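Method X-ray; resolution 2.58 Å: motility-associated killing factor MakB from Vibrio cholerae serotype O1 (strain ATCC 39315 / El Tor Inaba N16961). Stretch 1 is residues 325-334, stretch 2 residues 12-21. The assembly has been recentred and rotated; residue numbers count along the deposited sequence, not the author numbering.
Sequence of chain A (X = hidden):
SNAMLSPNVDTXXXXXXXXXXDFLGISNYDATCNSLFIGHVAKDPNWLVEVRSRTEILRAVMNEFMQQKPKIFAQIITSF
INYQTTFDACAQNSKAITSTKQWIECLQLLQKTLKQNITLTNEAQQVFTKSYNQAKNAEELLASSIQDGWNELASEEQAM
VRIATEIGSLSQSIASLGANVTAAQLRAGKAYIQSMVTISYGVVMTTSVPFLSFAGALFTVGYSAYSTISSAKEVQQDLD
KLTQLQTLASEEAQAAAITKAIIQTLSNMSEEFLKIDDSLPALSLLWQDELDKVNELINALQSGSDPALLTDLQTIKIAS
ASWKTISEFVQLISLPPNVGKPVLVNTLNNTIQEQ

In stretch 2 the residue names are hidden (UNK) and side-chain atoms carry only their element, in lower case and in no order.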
ATOM      1  N   THR A 325     -22.112   0.482  12.306  1.00121.94           N
ATOM      2  CA  THR A 325     -20.757   0.446  12.849  1.00121.79           C
ATOM      3  C   THR A 325     -19.728   0.258  11.738  1.00117.56           C
ATOM      4  O   THR A 325     -18.668   0.896  11.748  1.00119.94           O
ATOM      5  CB  THR A 325     -20.640  -0.669  13.896  1.00118.97           C
ATOM      6  OG1 THR A 325     -21.615  -0.473  14.932  1.00106.93           O
ATOM      7  CG2 THR A 325     -19.254  -0.677  14.519  1.00117.45           C
ATOM      8  N   ILE A 326     -20.033  -0.599  10.759  1.00122.75           N
ATOM      9  CA  ILE A 326     -19.099  -0.832   9.661  1.00112.48           C
ATOM     10  C   ILE A 326     -19.042   0.380   8.740  1.00102.91           C
ATOM     11  O   ILE A 326     -17.968   0.767   8.266  1.00112.46           O
ATOM     12  CB  ILE A 326     -19.477  -2.115   8.897  1.00103.47           C
ATOM     13  CG1 ILE A 326     -19.418  -3.321   9.834  1.00108.04           C
ATOM     14  CG2 ILE A 326     -18.556  -2.325   7.703  1.00 87.57           C
ATOM     15  CD1 ILE A 326     -19.630  -4.640   9.149  1.00104.31           C
ATOM     16  N   SER A 327     -20.192   1.009   8.484  1.00100.65           N
ATOM     17  CA  SER A 327     -20.197   2.203   7.645  1.00117.21           C
ATOM     18  C   SER A 327     -19.422   3.335   8.304  1.00127.95           C
ATOM     19  O   SER A 327     -18.743   4.114   7.625  1.00135.11           O
ATOM     20  CB  SER A 327     -21.632   2.637   7.345  1.00124.41           C
ATOM     21  OG  SER A 327     -21.656   3.704   6.409  1.00123.68           O
ATOM     22  N   GLU A 328     -19.502   3.436   9.633  1.00125.91           N
ATOM     23  CA  GLU A 328     -18.745   4.466  10.337  1.00120.72           C
ATOM     24  C   GLU A 328     -17.249   4.171  10.333  1.00116.50           C
ATOM     25  O   GLU A 328     -16.438   5.105  10.336  1.00117.67           O
ATOM     26  CB  GLU A 328     -19.262   4.613  11.768  1.00120.58           C
ATOM     27  CG  GLU A 328     -20.602   5.332  11.870  1.00128.49           C
ATOM     28  CD  GLU A 328     -21.177   5.311  13.277  1.00142.71           C
ATOM     29  OE1 GLU A 328     -20.429   5.001  14.229  1.00143.01           O
ATOM     30  OE2 GLU A 328     -22.383   5.601  13.430  1.00146.54           O
ATOM     31  N   PHE A 329     -16.864   2.891  10.328  1.00115.13           N
ATOM     32  CA  PHE A 329     -15.445   2.559  10.240  1.00113.29           C
ATOM     33  C   PHE A 329     -14.877   2.911   8.872  1.00112.04           C
ATOM     34  O   PHE A 329     -13.712   3.313   8.765  1.00115.67           O
ATOM     35  CB  PHE A 329     -15.221   1.075  10.526  1.00108.72           C
ATOM     36  CG  PHE A 329     -13.779   0.658  10.457  1.00117.92           C
ATOM     37  CD1 PHE A 329     -12.946   0.820  11.551  1.00123.95           C
ATOM     38  CD2 PHE A 329     -13.251   0.109   9.301  1.00117.32           C
ATOM     39  CE1 PHE A 329     -11.615   0.441  11.494  1.00122.85           C
ATOM     40  CE2 PHE A 329     -11.918  -0.269   9.240  1.00117.85           C
ATOM     41  CZ  PHE A 329     -11.101  -0.104  10.339  1.00110.88           C
ATOM     42  N   VAL A 330     -15.678   2.761   7.820  1.00108.98           N
ATOM     43  CA  VAL A 330     -15.193   3.065   6.479  1.00104.13           C
ATOM     44  C   VAL A 330     -15.099   4.575   6.268  1.00101.59           C
ATOM     45  O   VAL A 330     -14.220   5.050   5.539  1.00 99.43           O
ATOM     46  CB  VAL A 330     -16.091   2.382   5.428  1.00100.81           C
ATOM     47  CG1 VAL A 330     -15.671   2.750   4.026  1.00 94.72           C
ATOM     48  CG2 VAL A 330     -16.044   0.862   5.598  1.00 95.86           C
ATOM     49  N   GLN A 331     -15.968   5.353   6.917  1.00101.44           N
ATOM     50  CA  GLN A 331     -15.893   6.806   6.799  1.00117.17           C
ATOM     51  C   GLN A 331     -14.630   7.377   7.426  1.00125.05           C
ATOM     52  O   GLN A 331     -14.252   8.512   7.112  1.00130.82           O
ATOM     53  CB  GLN A 331     -17.123   7.449   7.435  1.00130.69           C
ATOM     54  CG  GLN A 331     -18.406   7.220   6.660  1.00138.89           C
ATOM     55  CD  GLN A 331     -19.646   7.571   7.461  1.00145.32           C
ATOM     56  OE1 GLN A 331     -19.653   7.490   8.690  1.00149.84           O
ATOM     57  NE2 GLN A 331     -20.703   7.959   6.764  1.00143.80           N
ATOM     58  N   LEU A 332     -13.968   6.620   8.302  1.00125.03           N
ATOM     59  CA  LEU A 332     -12.744   7.113   8.928  1.00123.92           C
ATOM     60  C   LEU A 332     -11.528   6.881   8.038  1.00115.46           C
ATOM     61  O   LEU A 332     -10.694   7.780   7.877  1.00118.77           O
ATOM     62  CB  LEU A 332     -12.538   6.458  10.296  1.00118.88           C
ATOM     63  CG  LEU A 332     -13.628   6.725  11.340  1.00124.83           C
ATOM     64  CD1 LEU A 332     -13.346   5.970  12.635  1.00118.53           C
ATOM     65  CD2 LEU A 332     -13.777   8.218  11.602  1.00115.23           C
ATOM     66  N   ILE A 333     -11.414   5.691   7.440  1.00113.48           N
ATOM     67  CA  ILE A 333     -10.295   5.418   6.540  1.00122.62           C
ATOM     68  C   ILE A 333     -10.436   6.150   5.210  1.00131.57           C
ATOM     69  O   ILE A 333      -9.446   6.302   4.484  1.00135.41           O
ATOM     70  CB  ILE A 333     -10.136   3.903   6.305  1.00112.61           C
ATOM     71  CG1 ILE A 333     -11.433   3.307   5.759  1.00108.50           C
ATOM     72  CG2 ILE A 333      -9.729   3.194   7.592  1.00116.16           C
ATOM     73  CD1 ILE A 333     -11.367   1.813   5.550  1.00102.36           C
ATOM     74  N   SER A 334     -11.641   6.608   4.865  1.00142.42           N
ATOM     75  CA  SER A 334     -11.850   7.383   3.644  1.00147.60           C
ATOM     76  C   SER A 334     -11.305   8.800   3.744  1.00143.10           C
ATOM     77  O   SER A 334     -10.994   9.404   2.712  1.00135.31           O
ATOM     78  CB  SER A 334     -13.339   7.450   3.297  1.00153.75           C
ATOM     79  OG  SER A 334     -14.071   8.105   4.321  1.00153.22           O
ATOM     80  N   UNK A  12     -15.175  -8.338  10.439  1.00105.22           N
ATOM     81  CA  UNK A  12     -15.340  -7.483   9.269  1.00105.28           C
ATOM     82  C   UNK A  12     -14.331  -6.341   9.272  1.00116.37           C
ATOM     83  O   UNK A  12     -13.673  -6.079   8.259  1.00106.80           O
ATOM     84  c   UNK A  12     -16.771  -6.944   9.219  1.00108.75           C
ATOM     85  N   UNK A  13     -14.187  -5.657  10.411  1.00128.34           N
ATOM     86  CA  UNK A  13     -13.315  -4.489  10.492  1.00115.31           C
ATOM     87  C   UNK A  13     -11.843  -4.842  10.329  1.00117.88           C
ATOM     88  O   UNK A  13     -11.049  -3.977   9.941  1.00119.26           O
ATOM     89  c   UNK A  13     -14.539  -2.616  11.800  1.00117.48           C
ATOM     90  c   UNK A  13     -13.534  -3.767  11.819  1.00 95.11           C
ATOM     91  c   UNK A  13     -14.740  -2.060  13.207  1.00128.17           C
ATOM     92  c   UNK A  13     -15.870  -3.050  11.200  1.00114.45           C
ATOM     93  N   UNK A  14     -11.458  -6.087  10.612  1.00110.04           N
ATOM     94  CA  UNK A  14     -10.079  -6.492  10.362  1.00120.61           C
ATOM     95  C   UNK A  14      -9.816  -6.665   8.871  1.00136.02           C
ATOM     96  O   UNK A  14      -8.734  -6.316   8.383  1.00138.80           O
ATOM     97  o   UNK A  14     -10.297  -6.593  13.126  1.00127.79           O
ATOM     98  c   UNK A  14      -9.790  -7.596  12.621  1.00132.03           C
ATOM     99  c   UNK A  14      -9.762  -7.782  11.118  1.00127.60           C
ATOM    100  n   UNK A  14      -9.245  -8.564  13.345  1.00133.98           N
ATOM    101  N   UNK A  15     -10.789  -7.194   8.133  1.00146.38           N
ATOM    102  CA  UNK A  15     -10.641  -7.383   6.692  1.00140.50           C
ATOM    103  C   UNK A  15     -10.678  -6.047   5.966  1.00134.37           C
ATOM    104  O   UNK A  15     -10.045  -5.882   4.924  1.00145.31           O
ATOM    105  c   UNK A  15     -11.766  -9.665   6.821  1.00193.03           C
ATOM    106 se   UNK A  15     -12.745 -11.000   5.794  1.00230.66          SE
ATOM    107  c   UNK A  15     -12.706 -12.464   7.082  1.00231.59           C
ATOM    108  c   UNK A  15     -11.727  -8.308   6.145  1.00155.29           C
ATOM    109  N   UNK A  16     -11.430  -5.091   6.520  1.00121.40           N
ATOM    110  CA  UNK A  16     -11.369  -3.726   6.011  1.00119.81           C
ATOM    111  C   UNK A  16      -9.986  -3.123   6.228  1.00122.18           C
ATOM    112  O   UNK A  16      -9.446  -2.446   5.343  1.00117.98           O
ATOM    113  c   UNK A  16     -14.763  -3.731   6.235  1.00107.03           C
ATOM    114  c   UNK A  16     -12.438  -2.859   6.678  1.00112.73           C
ATOM    115  c   UNK A  16     -13.754  -2.639   5.923  1.00107.23           C
ATOM    116  c   UNK A  16     -13.511  -2.520   4.423  1.00 97.55           C
ATOM    117  N   UNK A  17      -9.393  -3.358   7.399  1.00127.57           N
ATOM    118  CA  UNK A  17      -8.065  -2.817   7.665  1.00128.41           C
ATOM    119  C   UNK A  17      -7.011  -3.489   6.792  1.00123.95           C
ATOM    120  O   UNK A  17      -6.098  -2.823   6.289  1.00120.17           O
ATOM    121  c   UNK A  17      -7.728  -2.973   9.150  1.00116.65           C
ATOM    122  o   UNK A  17      -8.508  -2.042   9.912  1.00111.72           O
ATOM    123  c   UNK A  17      -6.245  -2.724   9.408  1.00103.02           C
ATOM    124  N   UNK A  18      -7.136  -4.802   6.578  1.00125.30           N
ATOM    125  CA  UNK A  18      -6.131  -5.517   5.799  1.00131.84           C
ATOM    126  C   UNK A  18      -6.114  -5.072   4.342  1.00132.82           C
ATOM    127  O   UNK A  18      -5.042  -5.020   3.731  1.00135.69           O
ATOM    128  o   UNK A  18      -5.150  -6.880   7.947  1.00134.84           O
ATOM    129  c   UNK A  18      -6.357  -7.026   5.899  1.00132.05           C
ATOM    130  o   UNK A  18      -5.591  -8.886   7.177  1.00134.79           O
ATOM    131  c   UNK A  18      -5.653  -7.643   7.095  1.00134.97           C
ATOM    132  N   UNK A  19      -7.273  -4.743   3.767  1.00132.04           N
ATOM    133  CA  UNK A  19      -7.275  -4.205   2.409  1.00130.24           C
ATOM    134  C   UNK A  19      -6.877  -2.737   2.391  1.00126.10           C
ATOM    135  O   UNK A  19      -6.401  -2.243   1.360  1.00131.73           O
ATOM    136  c   UNK A  19      -8.641  -4.396   1.727  1.00123.33           C
ATOM    137  c   UNK A  19      -9.722  -3.608   2.447  1.00116.00           C
ATOM    138  c   UNK A  19      -9.003  -5.875   1.657  1.00115.25           C
ATOM    139  N   UNK A  20      -7.057  -2.027   3.507  1.00112.01           N
ATOM    140  CA  UNK A  20      -6.549  -0.663   3.621  1.00123.38           C
ATOM    141  C   UNK A  20      -5.034  -0.663   3.777  1.00130.12           C
ATOM    142  O   UNK A  20      -4.330   0.112   3.119  1.00131.15           O
ATOM    143  c   UNK A  20      -7.225   0.041   4.799  1.00131.98           C
ATOM    144  c   UNK A  20      -6.480   1.873   6.369  1.00128.38           C
ATOM    145  c   UNK A  20      -5.942   4.072   5.609  1.00134.29           C
ATOM    146  c   UNK A  20      -6.070   3.168   6.638  1.00135.83           C
ATOM    147  o   UNK A  20      -5.532   5.361   5.886  1.00107.31           O
ATOM    148  c   UNK A  20      -6.634   2.388   4.049  1.00130.50           C
ATOM    149  c   UNK A  20      -6.759   1.458   5.072  1.00129.39           C
ATOM    150  c   UNK A  20      -6.222   3.689   4.309  1.00138.96           C
ATOM    151  N   UNK A  21      -4.515  -1.536   4.647  1.00128.02           N
ATOM    152  CA  UNK A  21      -3.070  -1.679   4.802  1.00124.77           C
ATOM    153  C   UNK A  21      -2.410  -2.034   3.475  1.00139.05           C
ATOM    154  O   UNK A  21      -1.422  -1.409   3.069  1.00145.53           O
ATOM    155  c   UNK A  21      -1.283  -3.143   5.817  1.00116.29           C
ATOM    156  c   UNK A  21      -2.760  -2.743   5.859  1.00122.21           C
ATOM    157  o   UNK A  21      -3.091  -2.238   7.159  1.00123.80           O
TER

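Position 12 has one side-chain atom, a carbon. It points toward stretch 1, and this CB lies 3.7 Å from CD1 of Ile326. A single carbon means Ala12.

Position 13 has four carbons, forked at the second. The fork carbon lies 3.6 Å from CG of Phe329 and sits over one face of that ring. A four-carbon chain forked there is Leu13. Its CD1 is 3.8 Å from CG1 of Ile326.

Position 14 has two carbons, the second carrying one oxygen and one nitrogen. It touches nothing on stretch 1. The terminal amide makes it Asn14.

Position 15 is an unbranched chain of two carbons, a selenium and a last carbon. It is out of reach of stretch 1. Selenium in this place marks selenomethionine, Met15 in the sequence.

Position 16 again has four carbons forked at the second, and it points toward stretch 1. Its CB is 3.7 Å from CE2 of Phe329. The fork identifies Leu16. Its CG lies 4.2 Å from CG2 of Val330, and its CD2 lies 4.3 Å from CG2 of Ile326.

Position 17 has one carbon carrying an oxygen and a carbon. The oxygen is 3.3 Å from CZ of Phe329, at the ring edge. A branched hydroxyl side chain is Thr17. Its OG1 donates a hydrogen bond to O of Leu13, 3.2 Å away.

Position 18 has two carbons, the second carrying two oxygens. This carboxylate is exposed and out of reach of stretch 1. It is Asp18.

Position 19 has three carbons, the first carrying the other two. It is buried but does not touch stretch 1. The fork at CB gives Val19.

Position 20 has one carbon, then a six-carbon ring bearing an oxygen. Ile333 lies over one face of the ring. The phenol is Tyr20. Its CD2 is 3.7 Å from CG2 of Ile333.

Position 21 has one carbon carrying an oxygen and a carbon, out of reach of stretch 1. It is Thr21.

The two helices run in nearly the same direction, 20° apart, with axes 10.7 Å apart at closest approach. No hydrogen bond crosses between them. The contact is mainly apolar packing, with two CH-pi contacts. CG of Leu13 lies 3.8 Å from the centroid of the Phe329 ring, and CB of Ile333 lies 4.1 Å from that of Tyr20. Together the two stretches bury 478 Å².

Stretch 2, residues 12-21: ALNMLTDVYT
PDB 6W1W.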